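PDB 3VB8: engineered protein from Artificial gene, which is a computationally designed protein built to act as an enzyme inhibitor. Local coordinates for the interface of chains A and B. Residues are numbered along the deposited sequence; one frame, centred on the assembly and turned at random. Chains: chain A/B, Engineered protein.

Contact 1: the interface of chains A and B. Residues chain A 14, 16, 18, 25, 27, 47, 49, 65; chain B 39-43, 131.
A backbone carbonyl of chain B, B:Phe41 O, accepts from two hydroxyls of chain A that are also bonded to each other. A:Ser25 OG, anti to its backbone N (chi1 -172°), donates to it over 2.8 Å, and A:Thr16 OG1 does so over 3.0 Å. Both come from above the carbonyl plane, so neither follows a lone pair. Behind them, A:Tyr65 OH donates to the anti lone pair of A:Glu27 OE2 at 2.7 Å, while the other carboxylate oxygen, OE1, takes the amide N of A:Thr16; this second shell helps position the threonine. Water 1 links that OE1 to B:His43 N, and water 2 joins A:Val14 O to B:His43 O.

Ring contacts flank this polar centre. A:Phe18 and B:Lys39 meet tip to tip: the lysine chain bends at chi2 and chi4 to bring its ammonium NZ over the middle of the phenyl face, 3.5 Å from the centroid, a cation-pi contact. Farther along, the side chains of B:Trp131 and A:Tyr47 run across each other at about a right angle, their ring planes inclined, with indole CE3 3.5 Å above the centre of the phenol ring. A:Leu49 CD1 lies over the face of the indole five-membered ring, 3.7 Å from its centroid. An alanine in place of A:Tyr47 would remove the ring beneath CE3 and would probably leave the indole less firmly held.

In the fold, chain A presents strands 11-19, 23-31, 49-54 and 57-67, with A:Tyr47 in a loop just before 49-54; chain B brings its short strand 42-44, the loop leading into it and the separate loop of B:Trp131.

Contact 2: the interface of chains A and B. Residues chain A 23-24, 65-67, 72, 74; chain B 10, 41, 53, 55.
No hydrogen bond or salt bridge crosses this patch; it is mainly apolar, with some chain A oxygens beside the B:Phe41 ring. The tight part is built round B:Met53, from strand 49-54 of chain B. Its chain leaves with CG anti to the carbonyl carbon (chi1 -72°) and bends at chi2 and chi3, which carries the thioether to chain A. The terminal methyl, CE, lies 3.3 Å from A:Tyr65 CB and 3.5 Å from A:Leu67 CD2, and on its own side it rests over the centre of the B:Phe41 ring. That phenyl is therefore held against a methyl of its own chain while its far end enters chain A: CZ comes 3.7 Å from A:Leu67 CD2, the leucine crossing it at about a right angle. Two backbone carbonyls, A:Met24 O and A:Val66 O, face the ring's edge in its plane, where the slightly positive C-H rim probably suits them. The amide of A:Gln23 crosses the same ring obliquely, its plane turned 31° from the phenyl. A:Tyr72 belongs to this close packing too: its ring carbon CE1 lies 3.6 Å from B:Met53 SD. B:Val10, in a loop, meets that tyrosine tip to tip and sets CG1 over one face of its ring, toward the rim, a CH-pi contact 3.9 Å from the centroid.

At the margin the fit slackens. The nearest atoms of B:Leu55 and A:Leu67 are their CD1 methyls, 4.3 Å apart. The aliphatic start of A:Arg74 likewise stays back from the sulfur, its CB 4.2 Å from B:Met53 SD.

Contact 1: the interface of chains A and B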
loop_
_atom_site.group_PDB
_atom_site.type_symbol
_atom_site.label_atom_id
_atom_site.label_comp_id
_atom_site.label_asym_id
_atom_site.label_seq_id
_atom_site.Cartn_x
_atom_site.Cartn_y
_atom_site.Cartn_z
ATOM N N VAL A 14 -3.883 -5.213 -9.480
ATOM C CA VAL A 14 -3.460 -5.839 -8.242
ATOM C C VAL A 14 -3.982 -5.026 -7.042
ATOM O O VAL A 14 -4.127 -3.803 -7.127
ATOM C CB VAL A 14 -1.908 -5.972 -8.220
ATOM C CG1 VAL A 14 -1.292 -4.613 -8.213
ATOM C CG2 VAL A 14 -1.438 -6.773 -6.997
ATOM N N THR A 16 -4.018 -4.758 -2.439
ATOM C CA THR A 16 -3.277 -5.213 -1.283
ATOM C C THR A 16 -4.216 -5.988 -0.397
ATOM O O THR A 16 -5.372 -5.598 -0.217
ATOM C CB THR A 16 -2.678 -4.045 -0.477
ATOM O OG1 THR A 16 -3.724 -3.128 -0.132
ATOM C CG2 THR A 16 -1.592 -3.324 -1.279
ATOM N N PHE A 18 -3.592 -8.059 3.269
ATOM C CA PHE A 18 -2.730 -8.668 4.284
ATOM C C PHE A 18 -3.079 -8.296 5.728
ATOM O O PHE A 18 -3.491 -7.186 6.016
ATOM C CB PHE A 18 -1.256 -8.337 3.995
ATOM C CG PHE A 18 -0.839 -6.983 4.449
ATOM C CD1 PHE A 18 -0.437 -6.769 5.768
ATOM C CD2 PHE A 18 -0.823 -5.918 3.547
ATOM C CE1 PHE A 18 -0.018 -5.512 6.186
ATOM C CE2 PHE A 18 -0.409 -4.658 3.948
ATOM C CZ PHE A 18 -0.004 -4.452 5.270
ATOM N N SER A 25 -4.603 -4.605 5.685
ATOM C CA SER A 25 -5.068 -3.921 4.480
ATOM C C SER A 25 -5.925 -4.886 3.701
ATOM O O SER A 25 -5.402 -5.840 3.124
ATOM C CB SER A 25 -3.886 -3.482 3.600
ATOM O OG SER A 25 -4.306 -2.652 2.526
ATOM N N GLU A 27 -8.477 -5.162 0.603
ATOM C CA GLU A 27 -8.923 -4.543 -0.651
ATOM C C GLU A 27 -9.488 -5.586 -1.615
ATOM O O GLU A 27 -8.766 -6.487 -2.067
ATOM C CB GLU A 27 -7.733 -3.874 -1.332
ATOM C CG GLU A 27 -7.916 -2.430 -1.712
ATOM C CD GLU A 27 -6.574 -1.765 -1.951
ATOM O OE1 GLU A 27 -5.799 -2.258 -2.798
ATOM O OE2 GLU A 27 -6.289 -0.752 -1.282
ATOM N N TYR A 47 3.718 -11.554 -0.615
ATOM C CA TYR A 47 3.696 -10.106 -0.794
ATOM C C TYR A 47 2.446 -9.383 -0.279
ATOM O O TYR A 47 2.446 -8.164 -0.132
ATOM C CB TYR A 47 3.918 -9.754 -2.267
ATOM C CG TYR A 47 5.351 -9.907 -2.709
ATOM C CD1 TYR A 47 6.362 -9.140 -2.122
ATOM C CD2 TYR A 47 5.704 -10.823 -3.700
ATOM C CE1 TYR A 47 7.687 -9.284 -2.507
ATOM C CE2 TYR A 47 7.030 -10.975 -4.097
ATOM C CZ TYR A 47 8.015 -10.204 -3.496
ATOM O OH TYR A 47 9.324 -10.353 -3.896
ATOM N N LEU A 49 -0.574 -9.425 -1.807
ATOM C CA LEU A 49 -1.312 -8.913 -2.947
ATOM C C LEU A 49 -2.320 -9.899 -3.558
ATOM O O LEU A 49 -2.221 -11.101 -3.365
ATOM C CB LEU A 49 -0.324 -8.505 -4.032
ATOM C CG LEU A 49 0.878 -7.637 -3.694
ATOM C CD1 LEU A 49 1.811 -7.666 -4.905
ATOM C CD2 LEU A 49 0.429 -6.210 -3.355
ATOM N N TYR A 65 -8.639 -0.406 5.824
ATOM C CA TYR A 65 -7.235 -0.275 6.198
ATOM C C TYR A 65 -7.210 -0.067 7.691
ATOM O O TYR A 65 -7.779 0.915 8.168
ATOM C CB TYR A 65 -6.622 0.933 5.493
ATOM C CG TYR A 65 -6.931 0.962 4.011
ATOM C CD1 TYR A 65 -6.264 0.122 3.115
ATOM C CD2 TYR A 65 -7.950 1.769 3.509
ATOM C CE1 TYR A 65 -6.615 0.081 1.755
ATOM C CE2 TYR A 65 -8.299 1.730 2.162
ATOM C CZ TYR A 65 -7.635 0.885 1.294
ATOM O OH TYR A 65 -8.016 0.824 -0.026
ATOM N N LYS B 39 5.198 -0.391 6.323
ATOM C CA LYS B 39 4.368 -1.225 5.452
ATOM C C LYS B 39 3.268 -0.411 4.725
ATOM O O LYS B 39 2.436 0.241 5.356
ATOM C CB LYS B 39 3.731 -2.336 6.289
ATOM C CG LYS B 39 3.241 -3.539 5.514
ATOM C CD LYS B 39 4.393 -4.266 4.830
ATOM C CE LYS B 39 4.022 -5.671 4.346
ATOM N NZ LYS B 39 2.788 -5.750 3.517
ATOM N N PRO B 40 3.248 -0.454 3.382
ATOM C CA PRO B 40 2.246 0.284 2.605
ATOM C C PRO B 40 0.856 -0.294 2.779
ATOM O O PRO B 40 0.714 -1.483 3.025
ATOM C CB PRO B 40 2.740 0.139 1.163
ATOM C CG PRO B 40 4.193 -0.070 1.312
ATOM C CD PRO B 40 4.274 -1.016 2.492
ATOM N N PHE B 41 -0.161 0.553 2.651
ATOM C CA PHE B 41 -1.553 0.137 2.764
ATOM C C PHE B 41 -2.133 0.037 1.357
ATOM O O PHE B 41 -3.261 -0.424 1.171
ATOM C CB PHE B 41 -2.348 1.163 3.575
ATOM C CG PHE B 41 -2.203 1.008 5.055
ATOM C CD1 PHE B 41 -3.028 0.135 5.757
ATOM C CD2 PHE B 41 -1.201 1.685 5.745
ATOM C CE1 PHE B 41 -2.855 -0.072 7.129
ATOM C CE2 PHE B 41 -1.016 1.489 7.117
ATOM C CZ PHE B 41 -1.842 0.607 7.811
ATOM N N GLU B 42 -1.366 0.512 0.375
ATOM C CA GLU B 42 -1.784 0.490 -1.026
ATOM C C GLU B 42 -0.589 0.508 -1.971
ATOM O O GLU B 42 0.401 1.176 -1.707
ATOM C CB GLU B 42 -2.688 1.695 -1.346
ATOM C CG GLU B 42 -4.061 1.652 -0.689
ATOM C CD GLU B 42 -4.814 2.962 -0.847
ATOM O OE1 GLU B 42 -4.326 3.978 -0.310
ATOM O OE2 GLU B 42 -5.884 2.991 -1.503
ATOM N N HIS B 43 -0.693 -0.248 -3.059
ATOM C CA HIS B 43 0.349 -0.321 -4.078
ATOM C C HIS B 43 -0.325 -0.136 -5.434
ATOM O O HIS B 43 -0.913 -1.073 -5.975
ATOM C CB HIS B 43 1.041 -1.691 -4.086
ATOM C CG HIS B 43 1.764 -2.035 -2.812
ATOM N ND1 HIS B 43 1.104 -2.347 -1.648
ATOM C CD2 HIS B 43 3.085 -2.129 -2.531
ATOM C CE1 HIS B 43 1.982 -2.614 -0.695
ATOM N NE2 HIS B 43 3.191 -2.488 -1.205
ATOM N N TRP B 131 7.625 -3.572 -3.092
ATOM C CA TRP B 131 6.860 -4.364 -2.126
ATOM C C TRP B 131 7.665 -4.607 -0.833
ATOM O O TRP B 131 8.639 -5.355 -0.836
ATOM C CB TRP B 131 6.470 -5.714 -2.734
ATOM C CG TRP B 131 5.647 -5.637 -3.947
ATOM C CD1 TRP B 131 4.591 -4.807 -4.162
ATOM C CD2 TRP B 131 5.746 -6.472 -5.107
ATOM N NE1 TRP B 131 4.015 -5.069 -5.388
ATOM C CE2 TRP B 131 4.707 -6.090 -5.990
ATOM C CE3 TRP B 131 6.610 -7.509 -5.488
ATOM C CZ2 TRP B 131 4.514 -6.715 -7.236
ATOM C CZ3 TRP B 131 6.416 -8.126 -6.720
ATOM C CH2 TRP B 131 5.378 -7.728 -7.578
HETATM O O HOH W 1 -3.270 -1.145 -3.748
HETATM O O HOH W 2 -2.746 -1.417 -8.295
#

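Contact 2: the interface of chains A and B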
loop_
_atom_site.group_PDB
_atom_site.type_symbol
_atom_site.label_atom_id
_atom_site.label_comp_id
_atom_site.label_asym_id
_atom_site.label_seq_id
_atom_site.Cartn_x
_atom_site.Cartn_y
_atom_site.Cartn_z
ATOM N N GLN A 23 -1.032 -4.125 11.844
ATOM C CA GLN A 23 -1.915 -3.545 10.831
ATOM C C GLN A 23 -2.620 -4.531 9.908
ATOM O O GLN A 23 -2.388 -5.727 9.966
ATOM C CB GLN A 23 -1.126 -2.553 9.970
ATOM C CG GLN A 23 0.150 -3.128 9.366
ATOM C CD GLN A 23 1.000 -2.072 8.648
ATOM O OE1 GLN A 23 0.553 -1.423 7.691
ATOM N NE2 GLN A 23 2.234 -1.902 9.112
ATOM N N MET A 24 -3.481 -4.013 9.041
ATOM C CA MET A 24 -4.191 -4.857 8.086
ATOM C C MET A 24 -4.701 -4.050 6.890
ATOM O O MET A 24 -5.195 -2.946 7.066
ATOM C CB MET A 24 -5.382 -5.555 8.752
ATOM C CG MET A 24 -6.124 -6.487 7.777
ATOM S SD MET A 24 -7.764 -7.018 8.299
ATOM C CE MET A 24 -8.670 -5.574 7.805
ATOM N N TYR A 65 -8.639 -0.406 5.824
ATOM C CA TYR A 65 -7.235 -0.275 6.198
ATOM C C TYR A 65 -7.210 -0.067 7.691
ATOM O O TYR A 65 -7.779 0.915 8.168
ATOM C CB TYR A 65 -6.622 0.933 5.493
ATOM C CG TYR A 65 -6.931 0.962 4.011
ATOM C CD1 TYR A 65 -6.264 0.122 3.115
ATOM C CD2 TYR A 65 -7.950 1.769 3.509
ATOM C CE1 TYR A 65 -6.615 0.081 1.755
ATOM C CE2 TYR A 65 -8.299 1.730 2.162
ATOM C CZ TYR A 65 -7.635 0.885 1.294
ATOM O OH TYR A 65 -8.016 0.824 -0.026
ATOM N N VAL A 66 -6.555 -0.951 8.436
ATOM C CA VAL A 66 -6.547 -0.811 9.889
ATOM C C VAL A 66 -5.182 -0.795 10.595
ATOM O O VAL A 66 -4.276 -1.532 10.243
ATOM C CB VAL A 66 -7.389 -1.940 10.523
ATOM C CG1 VAL A 66 -7.218 -1.928 12.025
ATOM C CG2 VAL A 66 -8.847 -1.737 10.152
ATOM N N LEU A 67 -5.071 0.053 11.613
ATOM C CA LEU A 67 -3.880 0.175 12.457
ATOM C C LEU A 67 -4.450 -0.502 13.693
ATOM O O LEU A 67 -5.071 0.148 14.519
ATOM C CB LEU A 67 -3.543 1.657 12.735
ATOM C CG LEU A 67 -2.676 2.536 11.833
ATOM C CD1 LEU A 67 -1.314 1.891 11.704
ATOM C CD2 LEU A 67 -3.325 2.688 10.478
ATOM N N TYR A 72 -7.867 2.151 15.046
ATOM C CA TYR A 72 -8.212 2.974 13.901
ATOM C C TYR A 72 -8.592 2.155 12.651
ATOM O O TYR A 72 -7.910 1.197 12.281
ATOM C CB TYR A 72 -7.040 3.906 13.596
ATOM C CG TYR A 72 -7.126 4.626 12.274
ATOM C CD1 TYR A 72 -6.779 3.990 11.081
ATOM C CD2 TYR A 72 -7.549 5.954 12.216
ATOM C CE1 TYR A 72 -6.850 4.665 9.866
ATOM C CE2 TYR A 72 -7.624 6.636 11.009
ATOM C CZ TYR A 72 -7.271 5.991 9.840
ATOM O OH TYR A 72 -7.311 6.690 8.653
ATOM N N ARG A 74 -9.971 2.606 8.466
ATOM C CA ARG A 74 -10.247 3.442 7.291
ATOM C C ARG A 74 -10.958 2.630 6.197
ATOM O O ARG A 74 -10.339 1.791 5.536
ATOM C CB ARG A 74 -8.924 4.026 6.750
ATOM C CG ARG A 74 -8.970 4.648 5.338
ATOM C CD ARG A 74 -9.658 6.008 5.321
ATOM N NE ARG A 74 -8.820 7.079 5.868
ATOM C CZ ARG A 74 -7.729 7.555 5.271
ATOM N NH1 ARG A 74 -7.336 7.058 4.103
ATOM N NH2 ARG A 74 -7.028 8.527 5.839
ATOM N N VAL B 10 -3.549 10.379 12.416
ATOM C CA VAL B 10 -3.187 9.459 11.335
ATOM C C VAL B 10 -3.170 10.247 10.035
ATOM O O VAL B 10 -4.218 10.718 9.578
ATOM C CB VAL B 10 -4.218 8.359 11.179
ATOM C CG1 VAL B 10 -4.019 7.298 12.236
ATOM C CG2 VAL B 10 -5.616 8.957 11.302
ATOM N N PHE B 41 -0.161 0.553 2.651
ATOM C CA PHE B 41 -1.553 0.137 2.764
ATOM C C PHE B 41 -2.133 0.037 1.357
ATOM O O PHE B 41 -3.261 -0.424 1.171
ATOM C CB PHE B 41 -2.348 1.163 3.575
ATOM C CG PHE B 41 -2.203 1.008 5.055
ATOM C CD1 PHE B 41 -3.028 0.135 5.757
ATOM C CD2 PHE B 41 -1.201 1.685 5.745
ATOM C CE1 PHE B 41 -2.855 -0.072 7.129
ATOM C CE2 PHE B 41 -1.016 1.489 7.117
ATOM C CZ PHE B 41 -1.842 0.607 7.811
ATOM N N MET B 53 0.002 5.249 5.954
ATOM C CA MET B 53 -0.867 5.844 6.965
ATOM C C MET B 53 0.047 5.986 8.169
ATOM O O MET B 53 0.373 4.998 8.831
ATOM C CB MET B 53 -2.055 4.939 7.301
ATOM C CG MET B 53 -3.110 4.842 6.221
ATOM S SD MET B 53 -4.761 4.709 6.916
ATOM C CE MET B 53 -4.861 2.997 7.342
ATOM N N LEU B 55 1.523 7.711 11.918
ATOM C CA LEU B 55 1.151 8.133 13.255
ATOM C C LEU B 55 2.291 9.040 13.616
ATOM O O LEU B 55 3.374 8.871 13.100
ATOM C CB LEU B 55 1.116 6.917 14.179
ATOM C CG LEU B 55 0.028 5.858 13.946
ATOM C CD1 LEU B 55 0.488 4.541 14.577
ATOM C CD2 LEU B 55 -1.331 6.349 14.498
#

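Contact 1 and contact 2 are neighbouring patches of one interface, the centres of their C-alpha atoms about 11 Å apart. A:Tyr65 and B:Phe41 belong to both, and strands 23-31 and 57-67 of chain A run through each. B:Phe41 divides its work: its backbone carbonyl serves contact 1, which mixes a polar centre with ring contacts, and its ring serves the mainly apolar contact 2, so the two would be expected to shift together. The pairing is not an exact two-fold between identical chains, and whether it persists outside the crystal the structure alone does not show.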